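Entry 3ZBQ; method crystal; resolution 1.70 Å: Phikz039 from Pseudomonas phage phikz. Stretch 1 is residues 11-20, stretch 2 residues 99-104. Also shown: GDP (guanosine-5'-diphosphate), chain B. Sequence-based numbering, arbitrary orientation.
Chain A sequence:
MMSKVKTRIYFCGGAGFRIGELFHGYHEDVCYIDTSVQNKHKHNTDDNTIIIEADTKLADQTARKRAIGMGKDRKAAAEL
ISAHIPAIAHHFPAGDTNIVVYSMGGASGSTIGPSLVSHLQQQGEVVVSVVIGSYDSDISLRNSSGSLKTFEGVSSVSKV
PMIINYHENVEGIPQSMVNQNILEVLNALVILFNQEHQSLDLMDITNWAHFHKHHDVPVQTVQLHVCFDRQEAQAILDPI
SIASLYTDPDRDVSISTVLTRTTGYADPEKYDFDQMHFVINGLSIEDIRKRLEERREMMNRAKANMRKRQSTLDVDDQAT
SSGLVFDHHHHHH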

# COMPACT_ATOMS: atom_id res chain seq x y z
N PHE A 11 7.05 -1.19 6.75
CA PHE A 11 5.76 -1.62 7.27
C PHE A 11 5.18 -0.47 8.10
O PHE A 11 5.78 -0.07 9.09
N CYS A 12 4.03 0.06 7.68
CA CYS A 12 3.49 1.28 8.26
C CYS A 12 2.10 1.09 8.85
O CYS A 12 1.21 0.50 8.21
N GLY A 13 1.91 1.61 10.06
CA GLY A 13 0.63 1.52 10.74
C GLY A 13 0.33 0.11 11.20
O GLY A 13 1.16 -0.78 11.02
N GLY A 14 -0.85 -0.10 11.78
CA GLY A 14 -1.21 -1.40 12.34
C GLY A 14 -1.16 -2.56 11.35
O GLY A 14 -0.52 -3.57 11.62
N ALA A 15 -1.83 -2.40 10.22
CA ALA A 15 -1.89 -3.47 9.23
C ALA A 15 -0.47 -3.80 8.78
O ALA A 15 -0.14 -4.97 8.59
N GLY A 16 0.36 -2.78 8.63
CA GLY A 16 1.74 -2.96 8.21
C GLY A 16 2.51 -3.75 9.25
O GLY A 16 3.25 -4.67 8.91
N PHE A 17 2.33 -3.39 10.52
CA PHE A 17 2.97 -4.12 11.62
C PHE A 17 2.56 -5.59 11.67
O PHE A 17 3.39 -6.47 11.92
N ARG A 18 1.27 -5.86 11.48
CA ARG A 18 0.76 -7.22 11.54
C ARG A 18 1.26 -8.07 10.38
O ARG A 18 1.65 -9.23 10.57
N ILE A 19 1.24 -7.50 9.18
CA ILE A 19 1.78 -8.19 8.02
C ILE A 19 3.28 -8.46 8.23
O ILE A 19 3.78 -9.55 7.93
N GLY A 20 3.99 -7.46 8.75
CA GLY A 20 5.42 -7.59 8.99
C GLY A 20 5.74 -8.68 9.99
O GLY A 20 6.72 -9.40 9.85
N ILE A 99 9.53 -1.52 -0.87
CA ILE A 99 8.17 -1.99 -0.76
C ILE A 99 7.58 -1.35 0.48
O ILE A 99 8.19 -1.39 1.54
N VAL A 100 6.44 -0.70 0.32
CA VAL A 100 5.77 -0.02 1.42
C VAL A 100 4.39 -0.65 1.65
O VAL A 100 3.60 -0.76 0.71
N VAL A 101 4.10 -1.02 2.90
CA VAL A 101 2.92 -1.84 3.22
C VAL A 101 2.04 -1.16 4.25
O VAL A 101 2.53 -0.76 5.31
N TYR A 102 0.74 -1.02 3.94
CA TYR A 102 -0.19 -0.28 4.81
C TYR A 102 -1.65 -0.44 4.39
O TYR A 102 -1.94 -0.77 3.24
N SER A 103 -2.56 -0.19 5.32
CA SER A 103 -3.98 -0.20 4.99
C SER A 103 -4.39 1.15 4.43
O SER A 103 -3.75 2.17 4.69
N MET A 104 -5.48 1.17 3.66
CA MET A 104 -6.04 2.41 3.15
C MET A 104 -7.11 3.01 4.07
O MET A 104 -7.38 4.21 4.02

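The two stretches meet as neighbouring parallel strands, the first of which leads into a helix that crosses the second, a small, largely apolar contact that becomes polar where both segments reach the diphosphate of GDP. Phe11 and Val101 form the parallel bridge, with CA atoms 5.0 Å apart, and a single backbone hydrogen bond joins the stretches, from Cys12 N to Val101 O at 2.9 Å. The chain then enters the helix, which approaches strand 99-103 to 5.7 Å between axes.

Val101 is the centre of the packing and the residue most covered by the opposing stretch. Its side chain, with chi1 t, lies on the same face of the sheet as that of Phe11. The Phe11 side chain takes the m rotamer, and its ring meets Val101 obliquely, with CD1 3.7 Å from Val101 CB. From the helix, Ile19 (m, m) points toward the strand and brings CG2 to 4.2 Å from Val101 CG1, so that one valine receives both an aromatic ring from the neighbouring strand and an aliphatic side chain from the helix.

Cys12, also m, points toward the second stretch: its SG lies 4.0 Å from CG1 of Val100 (chi1 t), and its CB is 4.2 Å from Tyr102 CB. Tyr102 adopts p, and the end of its side chain leads away, leaving the base of the residue to make the contact; its hydroxyl is hydrogen-bonded elsewhere in the structure. Gly16 permits the close approach of helix and strand. Its CA sits 3.7 Å from Val101 O, and a CB here would come within 2.8 Å of that oxygen and also clash with Cys12 N.

Toward the nucleotide, Ala15 points at the strand and places its CB 3.8 Å from Ser103 CB. These neighbours share a phosphate oxygen: Ala15 N donates to GDP O2A at 2.9 Å, and Ser103 OG, in the p rotamer, donates to GDP O2A at 2.8 Å. Gly14 N donates to GDP O1B at 2.8 Å. At Gly13 and Gly14 the absence of side chains leaves room for the phosphates, since a CB on either would clash with GDP oxygens. A water reinforces the junction, accepting from Ser103 N at 3.0 Å and lying 2.8 Å from Cys12 O and 3.0 Å from GDP O2B. Arg18 takes no part in the packing between stretches; its NH1 instead donates to GDP O1A and to GDP N7, each at 2.9 Å, linking phosphate and base.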

# COMPACT_ATOMS: atom_id res chain seq x y z
CB PHE A 11 5.93 -2.86 8.16
CG PHE A 11 6.29 -4.12 7.40
CD1 PHE A 11 5.37 -4.71 6.54
CD2 PHE A 11 7.54 -4.70 7.55
CE1 PHE A 11 5.70 -5.87 5.83
CE2 PHE A 11 7.88 -5.86 6.85
CZ PHE A 11 6.96 -6.44 6.00
CB CYS A 12 3.44 2.41 7.22
SG CYS A 12 4.97 2.66 6.31
CB ALA A 15 -2.75 -3.08 8.04
CB PHE A 17 2.65 -3.44 12.97
CG PHE A 17 3.59 -2.31 13.32
CD1 PHE A 17 3.88 -1.30 12.40
CD2 PHE A 17 4.18 -2.26 14.58
CE1 PHE A 17 4.74 -0.25 12.74
CE2 PHE A 17 5.03 -1.23 14.93
CZ PHE A 17 5.31 -0.21 14.01
CB ARG A 18 -0.78 -7.22 11.61
CG ARG A 18 -1.31 -6.81 12.98
CD ARG A 18 -2.63 -6.03 12.90
NE ARG A 18 -2.72 -5.00 13.94
CZ ARG A 18 -3.38 -3.85 13.81
NH1 ARG A 18 -4.02 -3.59 12.67
NH2 ARG A 18 -3.41 -2.98 14.81
CB ILE A 19 1.57 -7.38 6.74
CG1 ILE A 19 0.08 -7.27 6.40
CG2 ILE A 19 2.38 -7.98 5.59
CD1 ILE A 19 -0.59 -8.61 6.17
CB ILE A 99 8.10 -3.54 -0.64
CG1 ILE A 99 8.86 -4.19 -1.80
CG2 ILE A 99 6.65 -4.01 -0.62
CD1 ILE A 99 8.85 -5.71 -1.78
CB VAL A 100 5.62 1.50 1.13
CG1 VAL A 100 5.14 2.26 2.37
CG2 VAL A 100 6.94 2.09 0.65
CB VAL A 101 3.34 -3.22 3.79
CG1 VAL A 101 2.14 -4.13 3.95
CG2 VAL A 101 4.39 -3.86 2.88
CB TYR A 102 0.16 1.22 4.80
CG TYR A 102 0.30 1.81 3.41
CD1 TYR A 102 1.48 1.67 2.69
CD2 TYR A 102 -0.76 2.50 2.81
CE1 TYR A 102 1.61 2.19 1.42
CE2 TYR A 102 -0.63 3.03 1.52
CZ TYR A 102 0.56 2.87 0.84
OH TYR A 102 0.72 3.38 -0.44
CB SER A 103 -4.80 -0.49 6.24
OG SER A 103 -4.59 0.52 7.21
CB MET A 104 -6.64 2.17 1.77
CG MET A 104 -5.60 1.78 0.74
SD MET A 104 -6.34 1.11 -0.77
CE MET A 104 -7.17 2.56 -1.42
PB GDP B . -3.58 2.43 11.12
O1B GDP B . -2.73 1.92 12.25
O2B GDP B . -2.78 2.44 9.83
O3B GDP B . -4.13 3.81 11.40
O3A GDP B . -4.86 1.49 10.88
PA GDP B . -4.87 -0.11 10.85
O1A GDP B . -4.45 -0.80 12.12
O2A GDP B . -4.06 -0.61 9.67
O5' GDP B . -6.41 -0.42 10.59
C5' GDP B . -7.11 0.15 9.49
C4' GDP B . -7.90 -0.95 8.78
O4' GDP B . -6.98 -1.85 8.15
C3' GDP B . -8.72 -1.82 9.71
O3' GDP B . -10.02 -1.24 9.92
C2' GDP B . -8.79 -3.13 8.96
O2' GDP B . -9.82 -3.06 7.97
C1' GDP B . -7.50 -3.18 8.17
N9 GDP B . -6.47 -4.02 8.83
C8 GDP B . -5.77 -3.76 9.94
N7 GDP B . -4.90 -4.76 10.22
C5 GDP B . -5.03 -5.69 9.24
C6 GDP B . -4.43 -7.00 8.91
O6 GDP B . -3.52 -7.50 9.62
N1 GDP B . -4.87 -7.61 7.79
C2 GDP B . -5.83 -7.09 7.00
N2 GDP B . -6.24 -7.77 5.90
N3 GDP B . -6.42 -5.91 7.25
C4 GDP B . -6.07 -5.18 8.33
O HOH W 1 -1.61 0.35 8.08